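Arginyl-trna synthetase (Thermus thermophilus, PDB 1IQ0) probably attaches L-arginine to tRNA(Arg) at the expense of ATP, as a monomeric class I aminoacyl-tRNA synthetase. Local coordinates at residues Gln155-Leu168 with Ala183-Leu196. Sequence-based numbering, arbitrary orientation.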
# COMPACT_ATOMS: atom_id res chain seq x y z
N GLN A 155 -11.69 2.36 24.57
CA GLN A 155 -11.01 1.07 24.53
C GLN A 155 -9.75 1.08 25.38
O GLN A 155 -9.46 0.10 26.07
CB GLN A 155 -10.68 0.68 23.08
CG GLN A 155 -11.92 0.41 22.24
CD GLN A 155 -12.90 -0.53 22.93
OE1 GLN A 155 -12.58 -1.70 23.20
NE2 GLN A 155 -14.09 -0.03 23.24
N ALA A 156 -9.01 2.18 25.35
CA ALA A 156 -7.80 2.30 26.16
C ALA A 156 -8.20 2.45 27.63
O ALA A 156 -7.51 1.97 28.53
CB ALA A 156 -6.99 3.51 25.72
N ALA A 157 -9.31 3.13 27.88
CA ALA A 157 -9.76 3.31 29.25
C ALA A 157 -10.14 1.95 29.85
O ALA A 157 -9.83 1.67 31.00
CB ALA A 157 -10.98 4.25 29.30
N GLU A 158 -10.79 1.11 29.05
CA GLU A 158 -11.19 -0.19 29.56
C GLU A 158 -10.03 -1.07 29.97
O GLU A 158 -10.09 -1.74 31.00
CB GLU A 158 -12.06 -0.94 28.55
CG GLU A 158 -13.37 -0.25 28.27
CD GLU A 158 -14.36 -1.15 27.56
OE1 GLU A 158 -13.96 -1.87 26.62
OE2 GLU A 158 -15.55 -1.13 27.94
N THR A 159 -8.95 -1.07 29.18
CA THR A 159 -7.83 -1.92 29.56
C THR A 159 -7.10 -1.36 30.77
O THR A 159 -6.72 -2.12 31.66
CB THR A 159 -6.82 -2.14 28.40
OG1 THR A 159 -6.05 -0.95 28.19
CG2 THR A 159 -7.54 -2.50 27.14
N LEU A 160 -6.91 -0.05 30.81
CA LEU A 160 -6.23 0.55 31.95
C LEU A 160 -7.05 0.32 33.23
O LEU A 160 -6.49 0.11 34.30
CB LEU A 160 -6.00 2.05 31.73
CG LEU A 160 -5.05 2.37 30.57
CD1 LEU A 160 -4.80 3.89 30.49
CD2 LEU A 160 -3.74 1.64 30.79
N PHE A 161 -8.37 0.37 33.10
CA PHE A 161 -9.23 0.12 34.25
C PHE A 161 -9.07 -1.34 34.69
O PHE A 161 -8.90 -1.62 35.88
CB PHE A 161 -10.70 0.37 33.89
CG PHE A 161 -11.66 -0.14 34.92
CD1 PHE A 161 -11.78 0.50 36.16
CD2 PHE A 161 -12.40 -1.30 34.69
CE1 PHE A 161 -12.62 -0.01 37.15
CE2 PHE A 161 -13.24 -1.81 35.67
CZ PHE A 161 -13.35 -1.17 36.90
N ALA A 162 -9.14 -2.26 33.73
CA ALA A 162 -9.01 -3.69 34.01
C ALA A 162 -7.70 -4.03 34.72
O ALA A 162 -7.69 -4.83 35.66
CB ALA A 162 -9.13 -4.49 32.72
N LEU A 163 -6.59 -3.45 34.27
CA LEU A 163 -5.30 -3.71 34.88
C LEU A 163 -5.30 -3.36 36.36
O LEU A 163 -4.72 -4.08 37.17
CB LEU A 163 -4.21 -2.90 34.16
CG LEU A 163 -3.85 -3.42 32.77
CD1 LEU A 163 -2.98 -2.40 32.02
CD2 LEU A 163 -3.13 -4.75 32.91
N ARG A 164 -5.95 -2.26 36.72
CA ARG A 164 -6.01 -1.83 38.11
C ARG A 164 -7.06 -2.62 38.89
O ARG A 164 -6.78 -3.17 39.95
CB ARG A 164 -6.34 -0.34 38.16
CG ARG A 164 -6.00 0.35 39.46
CD ARG A 164 -6.32 1.83 39.37
NE ARG A 164 -5.73 2.61 40.45
CZ ARG A 164 -4.43 2.77 40.63
NH1 ARG A 164 -3.56 2.21 39.80
NH2 ARG A 164 -3.99 3.51 41.65
N HIS A 165 -8.28 -2.68 38.34
CA HIS A 165 -9.40 -3.37 38.97
C HIS A 165 -9.09 -4.80 39.37
O HIS A 165 -9.49 -5.25 40.45
CB HIS A 165 -10.61 -3.35 38.04
CG HIS A 165 -11.85 -3.96 38.64
ND1 HIS A 165 -12.36 -5.16 38.21
CD2 HIS A 165 -12.66 -3.53 39.63
CE1 HIS A 165 -13.44 -5.45 38.92
NE2 HIS A 165 -13.65 -4.48 39.78
N TYR A 166 -8.39 -5.53 38.51
CA TYR A 166 -8.05 -6.91 38.80
C TYR A 166 -6.72 -7.03 39.53
O TYR A 166 -6.28 -8.13 39.86
CB TYR A 166 -8.02 -7.73 37.50
CG TYR A 166 -9.37 -7.81 36.84
CD1 TYR A 166 -9.61 -7.17 35.62
CD2 TYR A 166 -10.43 -8.48 37.46
CE1 TYR A 166 -10.88 -7.19 35.04
CE2 TYR A 166 -11.70 -8.51 36.88
CZ TYR A 166 -11.92 -7.85 35.67
OH TYR A 166 -13.17 -7.85 35.11
N GLY A 167 -6.10 -5.89 39.80
CA GLY A 167 -4.83 -5.89 40.50
C GLY A 167 -3.81 -6.76 39.82
O GLY A 167 -3.20 -7.64 40.44
N LEU A 168 -3.63 -6.53 38.52
CA LEU A 168 -2.69 -7.30 37.73
C LEU A 168 -1.34 -6.59 37.66
O LEU A 168 -1.28 -5.38 37.48
CB LEU A 168 -3.24 -7.51 36.32
CG LEU A 168 -4.62 -8.18 36.27
CD1 LEU A 168 -5.11 -8.23 34.83
CD2 LEU A 168 -4.52 -9.58 36.86
N ALA A 183 -5.97 -8.58 30.34
CA ALA A 183 -6.78 -7.82 31.27
C ALA A 183 -8.05 -7.36 30.56
O ALA A 183 -9.15 -7.47 31.10
CB ALA A 183 -6.00 -6.61 31.78
N TYR A 184 -7.91 -6.86 29.34
CA TYR A 184 -9.07 -6.41 28.59
C TYR A 184 -10.04 -7.57 28.42
O TYR A 184 -11.25 -7.41 28.62
CB TYR A 184 -8.65 -5.89 27.20
CG TYR A 184 -9.81 -5.43 26.34
CD1 TYR A 184 -10.30 -4.13 26.43
CD2 TYR A 184 -10.41 -6.29 25.42
CE1 TYR A 184 -11.36 -3.70 25.63
CE2 TYR A 184 -11.47 -5.87 24.61
CZ TYR A 184 -11.94 -4.57 24.73
OH TYR A 184 -12.98 -4.13 23.95
N VAL A 185 -9.52 -8.73 28.06
CA VAL A 185 -10.37 -9.91 27.87
C VAL A 185 -11.07 -10.34 29.16
O VAL A 185 -12.23 -10.74 29.13
CB VAL A 185 -9.57 -11.12 27.31
CG1 VAL A 185 -10.43 -12.39 27.37
CG2 VAL A 185 -9.17 -10.84 25.86
N ARG A 186 -10.37 -10.27 30.30
CA ARG A 186 -11.01 -10.66 31.54
C ARG A 186 -12.18 -9.72 31.84
O ARG A 186 -13.27 -10.17 32.20
CB ARG A 186 -10.04 -10.65 32.73
CG ARG A 186 -10.51 -11.63 33.80
CD ARG A 186 -10.32 -11.16 35.23
NE ARG A 186 -8.95 -11.32 35.70
CZ ARG A 186 -8.63 -11.43 36.99
NH1 ARG A 186 -9.58 -11.41 37.91
NH2 ARG A 186 -7.36 -11.56 37.35
N LEU A 187 -11.95 -8.42 31.67
CA LEU A 187 -13.00 -7.43 31.91
C LEU A 187 -14.27 -7.75 31.13
O LEU A 187 -15.37 -7.72 31.69
CB LEU A 187 -12.51 -6.02 31.52
CG LEU A 187 -13.57 -4.91 31.65
CD1 LEU A 187 -13.96 -4.76 33.12
CD2 LEU A 187 -13.02 -3.59 31.11
N HIS A 188 -14.14 -8.04 29.84
CA HIS A 188 -15.30 -8.34 29.01
C HIS A 188 -15.94 -9.71 29.23
O HIS A 188 -16.98 -10.01 28.65
CB HIS A 188 -14.98 -8.17 27.53
CG HIS A 188 -15.14 -6.76 27.05
ND1 HIS A 188 -14.18 -5.79 27.27
CD2 HIS A 188 -16.17 -6.14 26.43
CE1 HIS A 188 -14.63 -4.63 26.81
NE2 HIS A 188 -15.83 -4.82 26.30
N GLN A 189 -15.31 -10.55 30.05
CA GLN A 189 -15.86 -11.86 30.34
C GLN A 189 -16.43 -11.80 31.75
O GLN A 189 -17.09 -12.73 32.21
CB GLN A 189 -14.78 -12.95 30.28
CG GLN A 189 -14.17 -13.16 28.91
CD GLN A 189 -13.19 -14.32 28.88
OE1 GLN A 189 -12.34 -14.46 29.76
NE2 GLN A 189 -13.30 -15.16 27.86
N ASP A 190 -16.18 -10.68 32.42
CA ASP A 190 -16.65 -10.49 33.79
C ASP A 190 -18.17 -10.40 33.83
O ASP A 190 -18.78 -9.59 33.12
CB ASP A 190 -16.04 -9.23 34.38
CG ASP A 190 -16.20 -9.16 35.89
OD1 ASP A 190 -17.30 -9.51 36.37
OD2 ASP A 190 -15.25 -8.75 36.58
N PRO A 191 -18.81 -11.24 34.66
CA PRO A 191 -20.27 -11.28 34.82
C PRO A 191 -20.88 -9.91 35.16
O PRO A 191 -22.00 -9.61 34.77
CB PRO A 191 -20.47 -12.28 35.95
CG PRO A 191 -19.31 -13.21 35.78
CD PRO A 191 -18.17 -12.25 35.51
N GLU A 192 -20.12 -9.09 35.89
CA GLU A 192 -20.62 -7.78 36.27
C GLU A 192 -20.00 -6.63 35.48
O GLU A 192 -19.77 -5.54 36.02
CB GLU A 192 -20.42 -7.56 37.78
CG GLU A 192 -18.98 -7.51 38.24
CD GLU A 192 -18.87 -7.50 39.75
OE1 GLU A 192 -17.78 -7.14 40.27
OE2 GLU A 192 -19.86 -7.86 40.43
N TYR A 193 -19.74 -6.88 34.20
CA TYR A 193 -19.17 -5.88 33.30
C TYR A 193 -20.04 -4.62 33.25
O TYR A 193 -19.53 -3.50 33.30
CB TYR A 193 -19.03 -6.48 31.90
CG TYR A 193 -18.64 -5.47 30.83
CD1 TYR A 193 -17.39 -4.86 30.84
CD2 TYR A 193 -19.55 -5.12 29.84
CE1 TYR A 193 -17.05 -3.91 29.86
CE2 TYR A 193 -19.22 -4.18 28.86
CZ TYR A 193 -17.97 -3.58 28.88
OH TYR A 193 -17.66 -2.64 27.92
N GLU A 194 -21.36 -4.79 33.14
CA GLU A 194 -22.27 -3.65 33.09
C GLU A 194 -22.19 -2.81 34.36
O GLU A 194 -22.12 -1.59 34.32
CB GLU A 194 -23.71 -4.12 32.86
CG GLU A 194 -23.91 -4.86 31.55
CD GLU A 194 -23.62 -3.99 30.33
OE1 GLU A 194 -23.51 -4.54 29.22
OE2 GLU A 194 -23.50 -2.76 30.49
N ARG A 195 -22.20 -3.49 35.50
CA ARG A 195 -22.13 -2.81 36.79
C ARG A 195 -20.85 -2.00 36.94
O ARG A 195 -20.78 -1.08 37.75
CB ARG A 195 -22.25 -3.83 37.92
CG ARG A 195 -22.22 -3.23 39.31
CD ARG A 195 -22.59 -4.26 40.38
NE ARG A 195 -22.54 -3.69 41.72
CZ ARG A 195 -22.96 -4.31 42.82
NH1 ARG A 195 -23.46 -5.54 42.74
NH2 ARG A 195 -22.87 -3.71 43.99
N LEU A 196 -19.83 -2.33 36.15
CA LEU A 196 -18.55 -1.63 36.23
C LEU A 196 -18.43 -0.37 35.37
O LEU A 196 -17.44 0.36 35.49
CB LEU A 196 -17.42 -2.61 35.88
CG LEU A 196 -17.26 -3.79 36.86
CD1 LEU A 196 -16.40 -4.88 36.24
CD2 LEU A 196 -16.64 -3.28 38.16
O HOH W 1 -16.05 -5.58 41.55
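The Tyr166 ring lies between Arg186 and His165: CD of Arg186 sits over one face in a CH-pi contact, 3.5 Å from the ring centroid, ND1 of His165 is over the opposite face, and OD2 of Asp190 and CB of Ala162 lie at the edge. Arg186 bends at chi2 and chi3, which lays one face of its guanidinium over the CG side of the same ring, while NH2 passes on to CD2 of Leu168. This is a helix-helix crossing at nearly a right angle (88°) within the class I catalytic domain; the axes of 155-165 and 183-189 come within 8.3 Å. Small residues allow that approach: CB of Ala162 stands 3.9 Å from CB of Ala183, which also takes CD2 of Leu163 and CD1 of Leu168. Leu187 sends CD1 to the edge of the Phe161 ring and CD2 to the carbonyl O of Glu158; helix 197-208 also touches Phe161.

At the other end, Tyr184, its CG anti to the backbone N (chi1 179°), slants toward the N-terminal end of helix 155-165. Its OH donates to OE1 of Gln155 at 2.6 Å, in the carbonyl plane, and CG2 of Thr159 packs 3.3 Å from its CD1. Thr159 and Tyr184 both touch Asn115 of the predicted 'HIGH' region. Glu158 extends to Tyr193, whose OH meets OE2 on the syn side at 2.6 Å. An alanine in place of Tyr166 would probably leave Arg186 without its aromatic platform and Asp190 without a hydroxyl donor. That hydroxyl, Tyr166 OH, gives its hydrogen to the anti lone pair of Asp190 OD2 at 2.7 Å, while Asp190 OD1 accepts from Glu192 N in an Asx turn.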